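Local coordinates for protein haloacid dehalogenase-like hydrolase (Salmonella enterica subsp. enterica serovar Typhi, PDB 4EZE) that probably hydrolyses O-phosphoserine to serine and phosphate with the help of magnesium, as the last step of serine biosynthesis, at residues A[27-32]-A[302-307]; A[33-38]-A[57-62]; A[67-72]-A[309-314]. One frame throughout, in Å; residues are numbered along the deposited sequence.

Interaction 1 of 3, residues A[27-32]-A[302-307]; sequences YFITTQ and NYHGFE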
loop_
_atom_site.group_PDB
_atom_site.type_symbol
_atom_site.label_atom_id
_atom_site.label_comp_id
_atom_site.label_asym_id
_atom_site.label_seq_id
_atom_site.Cartn_x
_atom_site.Cartn_y
_atom_site.Cartn_z
ATOM N N TYR A 27 -2.789 18.694 0.678
ATOM C CA TYR A 27 -3.783 18.550 -0.394
ATOM C C TYR A 27 -5.009 17.848 0.152
ATOM O O TYR A 27 -4.886 16.886 0.906
ATOM C CB TYR A 27 -3.238 17.677 -1.528
ATOM C CG TYR A 27 -1.913 18.111 -2.115
ATOM C CD1 TYR A 27 -1.856 19.106 -3.085
ATOM C CD2 TYR A 27 -0.721 17.495 -1.728
ATOM C CE1 TYR A 27 -0.647 19.494 -3.649
ATOM C CE2 TYR A 27 0.489 17.873 -2.287
ATOM C CZ TYR A 27 0.520 18.881 -3.244
ATOM O OH TYR A 27 1.711 19.256 -3.819
ATOM N N PHE A 28 -6.185 18.292 -0.257
ATOM C CA PHE A 28 -7.409 17.673 0.183
ATOM C C PHE A 28 -8.156 17.158 -1.018
ATOM O O PHE A 28 -8.349 17.891 -1.971
ATOM C CB PHE A 28 -8.311 18.699 0.849
ATOM C CG PHE A 28 -7.769 19.222 2.127
ATOM C CD1 PHE A 28 -8.023 18.567 3.311
ATOM C CD2 PHE A 28 -7.011 20.378 2.144
ATOM C CE1 PHE A 28 -7.515 19.054 4.497
ATOM C CE2 PHE A 28 -6.503 20.867 3.322
ATOM C CZ PHE A 28 -6.740 20.196 4.496
ATOM N N ILE A 29 -8.614 15.914 -0.959
ATOM C CA ILE A 29 -9.398 15.362 -2.053
ATOM C C ILE A 29 -10.726 14.857 -1.540
ATOM O O ILE A 29 -10.782 13.988 -0.661
ATOM C CB ILE A 29 -8.694 14.161 -2.714
ATOM C CG1 ILE A 29 -7.267 14.530 -3.138
ATOM C CG2 ILE A 29 -9.521 13.664 -3.884
ATOM C CD1 ILE A 29 -6.231 14.335 -2.043
ATOM N N THR A 30 -11.797 15.345 -2.141
ATOM C CA THR A 30 -13.103 15.033 -1.665
ATOM C C THR A 30 -14.117 15.010 -2.799
ATOM O O THR A 30 -13.900 15.648 -3.812
ATOM C CB THR A 30 -13.524 16.121 -0.684
ATOM O OG1 THR A 30 -14.772 15.754 -0.114
ATOM C CG2 THR A 30 -13.670 17.465 -1.409
ATOM N N THR A 31 -15.238 14.295 -2.629
ATOM C CA THR A 31 -16.348 14.384 -3.607
ATOM C C THR A 31 -17.282 15.573 -3.362
ATOM O O THR A 31 -18.137 15.878 -4.205
ATOM C CB THR A 31 -17.201 13.113 -3.627
ATOM O OG1 THR A 31 -17.652 12.841 -2.287
ATOM C CG2 THR A 31 -16.362 11.919 -4.168
ATOM N N GLN A 32 -17.115 16.233 -2.214
ATOM C CA GLN A 32 -17.930 17.386 -1.848
ATOM C C GLN A 32 -17.568 18.578 -2.732
ATOM O O GLN A 32 -16.404 18.743 -3.104
ATOM C CB GLN A 32 -17.751 17.720 -0.350
ATOM C CG GLN A 32 -18.298 19.086 0.041
ATOM C CD GLN A 32 -18.650 19.258 1.528
ATOM O OE1 GLN A 32 -19.652 19.901 1.842
ATOM N NE2 GLN A 32 -17.826 18.711 2.443
ATOM N N ASN A 302 -7.975 6.410 2.043
ATOM C CA ASN A 302 -9.137 5.773 2.631
ATOM C C ASN A 302 -10.352 5.785 1.749
ATOM O O ASN A 302 -11.174 4.891 1.862
ATOM C CB ASN A 302 -9.486 6.429 3.982
ATOM C CG ASN A 302 -8.387 6.238 4.991
ATOM O OD1 ASN A 302 -7.839 5.151 5.063
ATOM N ND2 ASN A 302 -8.039 7.291 5.761
ATOM N N TYR A 303 -10.491 6.789 0.883
ATOM C CA TYR A 303 -11.713 6.901 0.066
ATOM C C TYR A 303 -11.491 7.061 -1.441
ATOM O O TYR A 303 -12.433 7.342 -2.159
ATOM C CB TYR A 303 -12.595 8.073 0.546
ATOM C CG TYR A 303 -12.901 8.011 2.019
ATOM C CD1 TYR A 303 -13.900 7.185 2.516
ATOM C CD2 TYR A 303 -12.178 8.781 2.916
ATOM C CE1 TYR A 303 -14.150 7.109 3.880
ATOM C CE2 TYR A 303 -12.422 8.730 4.259
ATOM C CZ TYR A 303 -13.400 7.902 4.750
ATOM O OH TYR A 303 -13.591 7.892 6.118
ATOM N N HIS A 304 -10.266 6.921 -1.935
ATOM C CA HIS A 304 -10.040 7.038 -3.375
ATOM C C HIS A 304 -9.093 5.940 -3.771
ATOM O O HIS A 304 -8.922 5.001 -3.013
ATOM C CB HIS A 304 -9.494 8.426 -3.731
ATOM C CG HIS A 304 -10.486 9.528 -3.494
ATOM N ND1 HIS A 304 -10.657 10.125 -2.261
ATOM C CD2 HIS A 304 -11.381 10.117 -4.326
ATOM C CE1 HIS A 304 -11.611 11.039 -2.346
ATOM N NE2 HIS A 304 -12.057 11.063 -3.591
ATOM N N GLY A 305 -8.479 6.030 -4.944
ATOM C CA GLY A 305 -7.601 4.948 -5.380
ATOM C C GLY A 305 -6.165 5.408 -5.399
ATOM O O GLY A 305 -5.848 6.490 -4.914
ATOM N N PHE A 306 -5.300 4.587 -5.965
ATOM C CA PHE A 306 -3.876 4.862 -5.996
ATOM C C PHE A 306 -3.521 6.014 -6.965
ATOM O O PHE A 306 -2.359 6.442 -7.044
ATOM C CB PHE A 306 -3.122 3.601 -6.399
ATOM C CG PHE A 306 -2.883 2.646 -5.271
ATOM C CD1 PHE A 306 -1.967 2.935 -4.282
ATOM C CD2 PHE A 306 -3.554 1.448 -5.217
ATOM C CE1 PHE A 306 -1.746 2.047 -3.237
ATOM C CE2 PHE A 306 -3.321 0.538 -4.199
ATOM C CZ PHE A 306 -2.406 0.835 -3.201
ATOM N N GLU A 307 -4.494 6.522 -7.708
ATOM C CA GLU A 307 -4.204 7.720 -8.506
ATOM C C GLU A 307 -3.619 8.775 -7.573
ATOM O O GLU A 307 -2.738 9.547 -7.978
ATOM C CB GLU A 307 -5.434 8.229 -9.260
ATOM C CG GLU A 307 -6.520 8.855 -8.379
ATOM C CD GLU A 307 -7.400 7.815 -7.711
ATOM O OE1 GLU A 307 -7.066 6.616 -7.843
ATOM O OE2 GLU A 307 -8.426 8.192 -7.069
#
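His304 meets Ile29 with one ring nitrogen already engaged: ND1 is hydrogen-bonded to Asp97 OD2, an oxygen that is also hydrogen-bonded to the backbone N of Tyr303, while Asp97 OD1 is held by the N of Asn302. The bond to Asp97 steadies the turn of the imidazole, one face of which is met by Ile29. CG2 of Ile29 stands over that face, 3.8 Å from the centroid of the His304 ring and 17° off its normal, a CH-pi contact displaced toward NE2, to which CG2 comes within 3.6 Å. The branching of Ile29 explains the choice of methyl: CG2 is anti to the backbone N, whereas CG1 (chi1 -53°) carries CD1 away from the histidine. CE1 of the same ring approaches Ile29 O at 3.5 Å, so the imidazole is met by both the side chain and the carbonyl of one residue. Thr31 CG2 lies further off, 4.4 Å from His304 NE2 and oblique to the ring. Further along the chain, an ST turn shapes the backbone, with Gln32 N donating to Thr30 OG1 at 3.2 Å in a nearly straight bond. The contact illustrates how a loop can dock on a sheet through one aromatic side chain. It joins the loop after strand 299-301, the last of the parallel sheet of the HAD core, to the end of strand 23-29 in the antiparallel N-terminal sheet. Asp97 belongs to strand 97-100, the neighbour of strand 23-29, while helix 81-93 packs against Asn302 and Tyr303 and helix 34-45 against Thr30.

Interaction 2 of 3, residues A[33-38]-A[57-62]; sequences DIDTFQ and FDKRYA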
loop_
_atom_site.group_PDB
_atom_site.type_symbol
_atom_site.label_atom_id
_atom_site.label_comp_id
_atom_site.label_asym_id
_atom_site.label_seq_id
_atom_site.Cartn_x
_atom_site.Cartn_y
_atom_site.Cartn_z
ATOM N N ASP A 33 -18.566 19.373 -3.112
ATOM C CA ASP A 33 -18.315 20.608 -3.860
ATOM C C ASP A 33 -17.105 21.289 -3.203
ATOM O O ASP A 33 -17.086 21.510 -1.986
ATOM C CB ASP A 33 -19.558 21.520 -3.789
ATOM C CG ASP A 33 -19.329 22.902 -4.415
ATOM O OD1 ASP A 33 -19.541 23.056 -5.639
ATOM O OD2 ASP A 33 -18.970 23.848 -3.680
ATOM N N ILE A 34 -16.086 21.614 -3.983
ATOM C CA ILE A 34 -14.853 22.154 -3.392
ATOM C C ILE A 34 -14.984 23.516 -2.684
ATOM O O ILE A 34 -14.340 23.760 -1.653
ATOM C CB ILE A 34 -13.692 22.147 -4.402
ATOM C CG1 ILE A 34 -13.356 20.700 -4.773
ATOM C CG2 ILE A 34 -12.458 22.822 -3.817
ATOM C CD1 ILE A 34 -12.247 20.572 -5.793
ATOM N N ASP A 35 -15.848 24.388 -3.187
ATOM C CA ASP A 35 -16.079 25.652 -2.500
ATOM C C ASP A 35 -16.790 25.454 -1.170
ATOM O O ASP A 35 -16.399 26.031 -0.148
ATOM C CB ASP A 35 -16.861 26.594 -3.406
ATOM C CG ASP A 35 -16.056 27.009 -4.614
ATOM O OD1 ASP A 35 -16.664 27.121 -5.693
ATOM O OD2 ASP A 35 -14.814 27.202 -4.492
ATOM N N THR A 36 -17.826 24.620 -1.174
ATOM C CA THR A 36 -18.493 24.250 0.078
ATOM C C THR A 36 -17.490 23.671 1.061
ATOM O O THR A 36 -17.548 23.924 2.260
ATOM C CB THR A 36 -19.603 23.210 -0.155
ATOM O OG1 THR A 36 -20.447 23.648 -1.224
ATOM C CG2 THR A 36 -20.439 23.022 1.108
ATOM N N PHE A 37 -16.562 22.873 0.547
ATOM C CA PHE A 37 -15.641 22.160 1.414
ATOM C C PHE A 37 -14.599 23.115 1.975
ATOM O O PHE A 37 -14.170 23.010 3.126
ATOM C CB PHE A 37 -14.970 21.018 0.637
ATOM C CG PHE A 37 -13.863 20.332 1.400
ATOM C CD1 PHE A 37 -14.154 19.377 2.355
ATOM C CD2 PHE A 37 -12.535 20.631 1.145
ATOM C CE1 PHE A 37 -13.134 18.743 3.051
ATOM C CE2 PHE A 37 -11.510 20.006 1.846
ATOM C CZ PHE A 37 -11.815 19.057 2.797
ATOM N N GLN A 38 -14.165 24.044 1.148
ATOM C CA GLN A 38 -13.226 25.021 1.619
ATOM C C GLN A 38 -13.871 25.844 2.726
ATOM O O GLN A 38 -13.306 26.004 3.809
ATOM C CB GLN A 38 -12.813 25.937 0.485
ATOM C CG GLN A 38 -11.797 26.965 0.929
ATOM C CD GLN A 38 -11.391 27.850 -0.209
ATOM O OE1 GLN A 38 -11.314 27.406 -1.355
ATOM N NE2 GLN A 38 -11.143 29.117 0.088
ATOM N N PHE A 57 -5.388 29.013 0.114
ATOM C CA PHE A 57 -6.238 27.966 -0.424
ATOM C C PHE A 57 -6.326 28.130 -1.912
ATOM O O PHE A 57 -6.769 29.164 -2.389
ATOM C CB PHE A 57 -7.659 28.121 0.096
ATOM C CG PHE A 57 -7.898 27.466 1.411
ATOM C CD1 PHE A 57 -7.789 26.094 1.539
ATOM C CD2 PHE A 57 -8.251 28.216 2.511
ATOM C CE1 PHE A 57 -8.020 25.482 2.752
ATOM C CE2 PHE A 57 -8.487 27.612 3.730
ATOM C CZ PHE A 57 -8.371 26.245 3.849
ATOM N N ASP A 58 -5.944 27.102 -2.650
ATOM C CA ASP A 58 -6.001 27.175 -4.092
ATOM C C ASP A 58 -6.664 25.903 -4.610
ATOM O O ASP A 58 -6.218 24.795 -4.314
ATOM C CB ASP A 58 -4.578 27.364 -4.653
ATOM C CG ASP A 58 -4.568 28.076 -5.984
ATOM O OD1 ASP A 58 -5.660 28.338 -6.534
ATOM O OD2 ASP A 58 -3.464 28.374 -6.484
ATOM N N LYS A 59 -7.751 26.052 -5.354
ATOM C CA LYS A 59 -8.387 24.891 -5.930
ATOM C C LYS A 59 -7.821 24.645 -7.315
ATOM O O LYS A 59 -7.694 25.563 -8.111
ATOM C CB LYS A 59 -9.906 25.030 -5.951
ATOM C CG LYS A 59 -10.437 26.206 -6.725
ATOM C CD LYS A 59 -11.953 26.235 -6.626
ATOM C CE LYS A 59 -12.524 27.375 -7.444
ATOM N NZ LYS A 59 -14.003 27.331 -7.392
ATOM N N ARG A 60 -7.485 23.392 -7.586
ATOM C CA ARG A 60 -6.702 23.048 -8.759
ATOM C C ARG A 60 -7.158 21.741 -9.375
ATOM O O ARG A 60 -7.886 20.968 -8.761
ATOM C CB ARG A 60 -5.239 22.936 -8.355
ATOM C CG ARG A 60 -4.719 24.207 -7.714
ATOM C CD ARG A 60 -3.198 24.230 -7.702
ATOM N NE ARG A 60 -2.718 25.540 -7.269
ATOM C CZ ARG A 60 -1.449 25.846 -7.014
ATOM N NH1 ARG A 60 -0.494 24.932 -7.147
ATOM N NH2 ARG A 60 -1.135 27.076 -6.624
ATOM N N TYR A 61 -6.711 21.472 -10.587
ATOM C CA TYR A 61 -7.095 20.233 -11.213
ATOM C C TYR A 61 -5.904 19.479 -11.777
ATOM O O TYR A 61 -5.258 19.930 -12.712
ATOM C CB TYR A 61 -8.093 20.543 -12.302
ATOM C CG TYR A 61 -8.469 19.369 -13.165
ATOM C CD1 TYR A 61 -9.399 18.439 -12.723
ATOM C CD2 TYR A 61 -7.940 19.220 -14.444
ATOM C CE1 TYR A 61 -9.784 17.388 -13.522
ATOM C CE2 TYR A 61 -8.314 18.162 -15.253
ATOM C CZ TYR A 61 -9.233 17.241 -14.781
ATOM O OH TYR A 61 -9.631 16.171 -15.559
ATOM N N ALA A 62 -5.604 18.325 -11.206
ATOM C CA ALA A 62 -4.555 17.489 -11.778
ATOM C C ALA A 62 -5.103 16.634 -12.923
ATOM O O ALA A 62 -5.632 15.552 -12.687
ATOM C CB ALA A 62 -3.930 16.613 -10.713
#
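Gln38 lays its extended side chain over one face of the Phe57 ring, with CG 4.0 Å from the ring centroid and close to its normal, a CH-pi contact. This is helix-on-sheet packing within a beta-alpha-beta-beta-alpha-beta domain of ferredoxin-like topology: helix 34-45 lies over the sheet in which 56-62 is an edge strand. The Gln38 amide is stacked nearly flat on the ring, its plane only 20° from that of Phe57, and NE2 reaches 3.6 Å from Phe57 CB. The two side chains run past each other in opposite directions, an arrangement set up by Gln38 CG lying anti to the backbone N and by an equally straight chi2. The other flat group is the Arg60 guanidinium, which receives Asp58 OD2 at its edge and in its plane, 2.7 Å from NH2; a second partner of Arg60, at NH1, is the C-terminal carboxylate of Leu317.

The short segments run almost antiparallel, at 154°, with their axes 10.3 Å apart. One turn before Gln38, Ile34 sets CG2 against Lys59 CB at 4.0 Å, also reaching Ala68 on the next strand.

Toward solvent the contact becomes ionic. Lys59 takes the crowded position for its CG (chi1 59°) and then runs fully extended to Asp35, where NZ meets OD2 at 3.0 Å on its syn lone pair and OD1 through a weak bond. The salt bridge thus spans both carboxylate oxygens. Asp33, right before the helix, is its N-cap: its OD2 offers the anti lone pair to Thr36 N, 2.9 Å away, and accepts Thr36 OG1 from above the carboxylate plane.

Interaction 3 of 3, residues A[67-72]-A[309-314]; sequences TAYLKL and LLFLIE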
loop_
_atom_site.group_PDB
_atom_site.type_symbol
_atom_site.label_atom_id
_atom_site.label_comp_id
_atom_site.label_asym_id
_atom_site.label_seq_id
_atom_site.Cartn_x
_atom_site.Cartn_y
_atom_site.Cartn_z
ATOM N N THR A 67 -8.364 14.611 -11.284
ATOM C CA THR A 67 -8.733 14.836 -9.901
ATOM C C THR A 67 -8.635 16.306 -9.584
ATOM O O THR A 67 -7.551 16.878 -9.618
ATOM C CB THR A 67 -7.769 14.088 -8.959
ATOM O OG1 THR A 67 -7.844 12.688 -9.220
ATOM C CG2 THR A 67 -8.134 14.328 -7.516
ATOM N N ALA A 68 -9.768 16.922 -9.273
ATOM C CA ALA A 68 -9.758 18.283 -8.769
ATOM C C ALA A 68 -9.504 18.219 -7.266
ATOM O O ALA A 68 -10.136 17.432 -6.574
ATOM C CB ALA A 68 -11.086 18.952 -9.061
ATOM N N TYR A 69 -8.569 19.021 -6.767
ATOM C CA TYR A 69 -8.275 19.048 -5.337
ATOM C C TYR A 69 -8.153 20.455 -4.761
ATOM O O TYR A 69 -8.097 21.443 -5.489
ATOM C CB TYR A 69 -6.977 18.310 -5.054
ATOM C CG TYR A 69 -5.824 18.913 -5.789
ATOM C CD1 TYR A 69 -5.686 18.707 -7.155
ATOM C CD2 TYR A 69 -4.882 19.697 -5.131
ATOM C CE1 TYR A 69 -4.630 19.251 -7.850
ATOM C CE2 TYR A 69 -3.816 20.254 -5.817
ATOM C CZ TYR A 69 -3.704 20.035 -7.184
ATOM O OH TYR A 69 -2.670 20.581 -7.905
ATOM N N LEU A 70 -8.089 20.527 -3.435
ATOM C CA LEU A 70 -7.901 21.783 -2.723
ATOM C C LEU A 70 -6.505 21.796 -2.123
ATOM O O LEU A 70 -6.117 20.866 -1.435
ATOM C CB LEU A 70 -8.933 21.942 -1.605
ATOM C CG LEU A 70 -8.874 23.285 -0.870
ATOM C CD1 LEU A 70 -9.339 24.442 -1.751
ATOM C CD2 LEU A 70 -9.716 23.205 0.383
ATOM N N LYS A 71 -5.734 22.839 -2.401
ATOM C CA LYS A 71 -4.379 22.895 -1.872
ATOM C C LYS A 71 -4.290 23.980 -0.793
ATOM O O LYS A 71 -4.764 25.085 -0.974
ATOM C CB LYS A 71 -3.366 23.133 -2.994
ATOM C CG LYS A 71 -1.922 23.262 -2.510
ATOM C CD LYS A 71 -0.986 23.492 -3.687
ATOM C CE LYS A 71 0.423 23.886 -3.261
ATOM N NZ LYS A 71 1.167 24.354 -4.472
ATOM N N LEU A 72 -3.709 23.650 0.341
ATOM C CA LEU A 72 -3.669 24.606 1.425
ATOM C C LEU A 72 -2.221 24.803 1.798
ATOM O O LEU A 72 -1.497 23.827 2.018
ATOM C CB LEU A 72 -4.461 24.102 2.642
ATOM C CG LEU A 72 -4.058 24.778 3.962
ATOM C CD1 LEU A 72 -4.468 26.246 3.948
ATOM C CD2 LEU A 72 -4.645 24.081 5.181
ATOM N N LEU A 309 -1.408 8.701 -5.315
ATOM C CA LEU A 309 0.046 8.745 -5.123
ATOM C C LEU A 309 0.676 9.912 -5.913
ATOM O O LEU A 309 1.787 10.367 -5.624
ATOM C CB LEU A 309 0.694 7.436 -5.536
ATOM C CG LEU A 309 0.316 6.207 -4.722
ATOM C CD1 LEU A 309 0.975 5.007 -5.362
ATOM C CD2 LEU A 309 0.826 6.364 -3.309
ATOM N N LEU A 310 -0.020 10.418 -6.916
ATOM C CA LEU A 310 0.516 11.608 -7.575
ATOM C C LEU A 310 1.006 12.662 -6.580
ATOM O O LEU A 310 2.092 13.223 -6.754
ATOM C CB LEU A 310 -0.520 12.239 -8.490
ATOM C CG LEU A 310 0.143 13.272 -9.405
ATOM C CD1 LEU A 310 1.075 12.557 -10.358
ATOM C CD2 LEU A 310 -0.901 14.053 -10.165
ATOM N N PHE A 311 0.198 12.946 -5.553
ATOM C CA PHE A 311 0.522 14.024 -4.593
ATOM C C PHE A 311 1.820 13.826 -3.840
ATOM O O PHE A 311 2.327 14.736 -3.199
ATOM C CB PHE A 311 -0.642 14.283 -3.634
ATOM C CG PHE A 311 -1.856 14.771 -4.340
ATOM C CD1 PHE A 311 -2.851 13.876 -4.718
ATOM C CD2 PHE A 311 -1.951 16.101 -4.734
ATOM C CE1 PHE A 311 -3.961 14.305 -5.421
ATOM C CE2 PHE A 311 -3.062 16.548 -5.435
ATOM C CZ PHE A 311 -4.069 15.653 -5.782
ATOM N N LEU A 312 2.369 12.631 -3.919
ATOM C CA LEU A 312 3.566 12.377 -3.181
ATOM C C LEU A 312 4.768 12.263 -4.121
ATOM O O LEU A 312 5.870 12.002 -3.668
ATOM C CB LEU A 312 3.421 11.093 -2.371
ATOM C CG LEU A 312 2.218 10.991 -1.432
ATOM C CD1 LEU A 312 2.047 9.530 -1.064
ATOM C CD2 LEU A 312 2.371 11.810 -0.176
ATOM N N ILE A 313 4.567 12.442 -5.422
ATOM C CA ILE A 313 5.705 12.321 -6.331
ATOM C C ILE A 313 5.810 13.434 -7.364
ATOM O O ILE A 313 6.863 13.601 -7.978
ATOM C CB ILE A 313 5.742 10.954 -7.034
ATOM C CG1 ILE A 313 4.565 10.812 -7.990
ATOM C CG2 ILE A 313 5.733 9.833 -6.000
ATOM C CD1 ILE A 313 4.664 9.551 -8.819
ATOM N N GLU A 314 4.728 14.185 -7.548
ATOM C CA GLU A 314 4.702 15.334 -8.472
ATOM C C GLU A 314 4.800 16.639 -7.671
ATOM O O GLU A 314 3.983 16.891 -6.794
ATOM C CB GLU A 314 3.418 15.334 -9.310
ATOM C CG GLU A 314 3.267 16.545 -10.230
ATOM C CD GLU A 314 4.575 16.876 -10.961
ATOM O OE1 GLU A 314 5.039 16.058 -11.780
ATOM O OE2 GLU A 314 5.152 17.954 -10.722
#
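Tyr69 and Phe311 form a T-shaped aromatic pair, one of the links by which the C-terminal tail of this HAD-family enzyme docks on the sheet of its ferredoxin-like N-terminal domain. The edge of Phe311 is turned to the face of Tyr69: the ring centroids are 4.8 Å apart and the planes stand at 75°. CE2 of Phe311 sits over the middle of the tyrosine ring, 3.6 Å from Tyr69 CD2, while CZ settles over the root of that ring at 3.7 Å from Tyr69 CG. With chi1 at 59°, Tyr69 has its CG between the backbone N and the carbonyl carbon, which presents the flat of the ring to the tail. Phe311 also meets the ring of Tyr27 on the adjacent strand.

Among polar interactions, the hydroxyl of Tyr69 is hydrogen-bonded to Leu317 OXT, and Lys71 NZ to Leu317 O. The strand therefore holds the end of the chain as well as its aromatic anchor.

Backbone bonds shape the tail into tight turns from which Phe311 points toward the sheet. Leu312 N bonds to Leu309 O at 2.9 Å, and Leu310 O takes two donors, Ile313 N and Glu314 N, each also at 2.9 Å.

In the fold
The three contacts share one antiparallel sheet and lie 9 to 12 Å apart between centres. Interactions 1 and 3 are the closest pair: Phe28 N is 2.8 Å from Leu70 O, a probable hydrogen bond between adjacent strands, and Tyr27 lies beside both Tyr69 and Phe311. Interaction 2 borders interaction 1 where Phe37 CE2 packs 3.6 Å from Phe28 CB, and joins interaction 3 through the pairing of strands 56-62 and 67-75. Interactions 1 and 3 tie residues more than 230 positions apart, fastening the N-terminal domain to the C-terminal tail. All three lie away from the metal site, where Asp114, Asp116 and Asp270 bind a sodium ion and where Asp114 and Asp116 are the predicted nucleophile and proton donor.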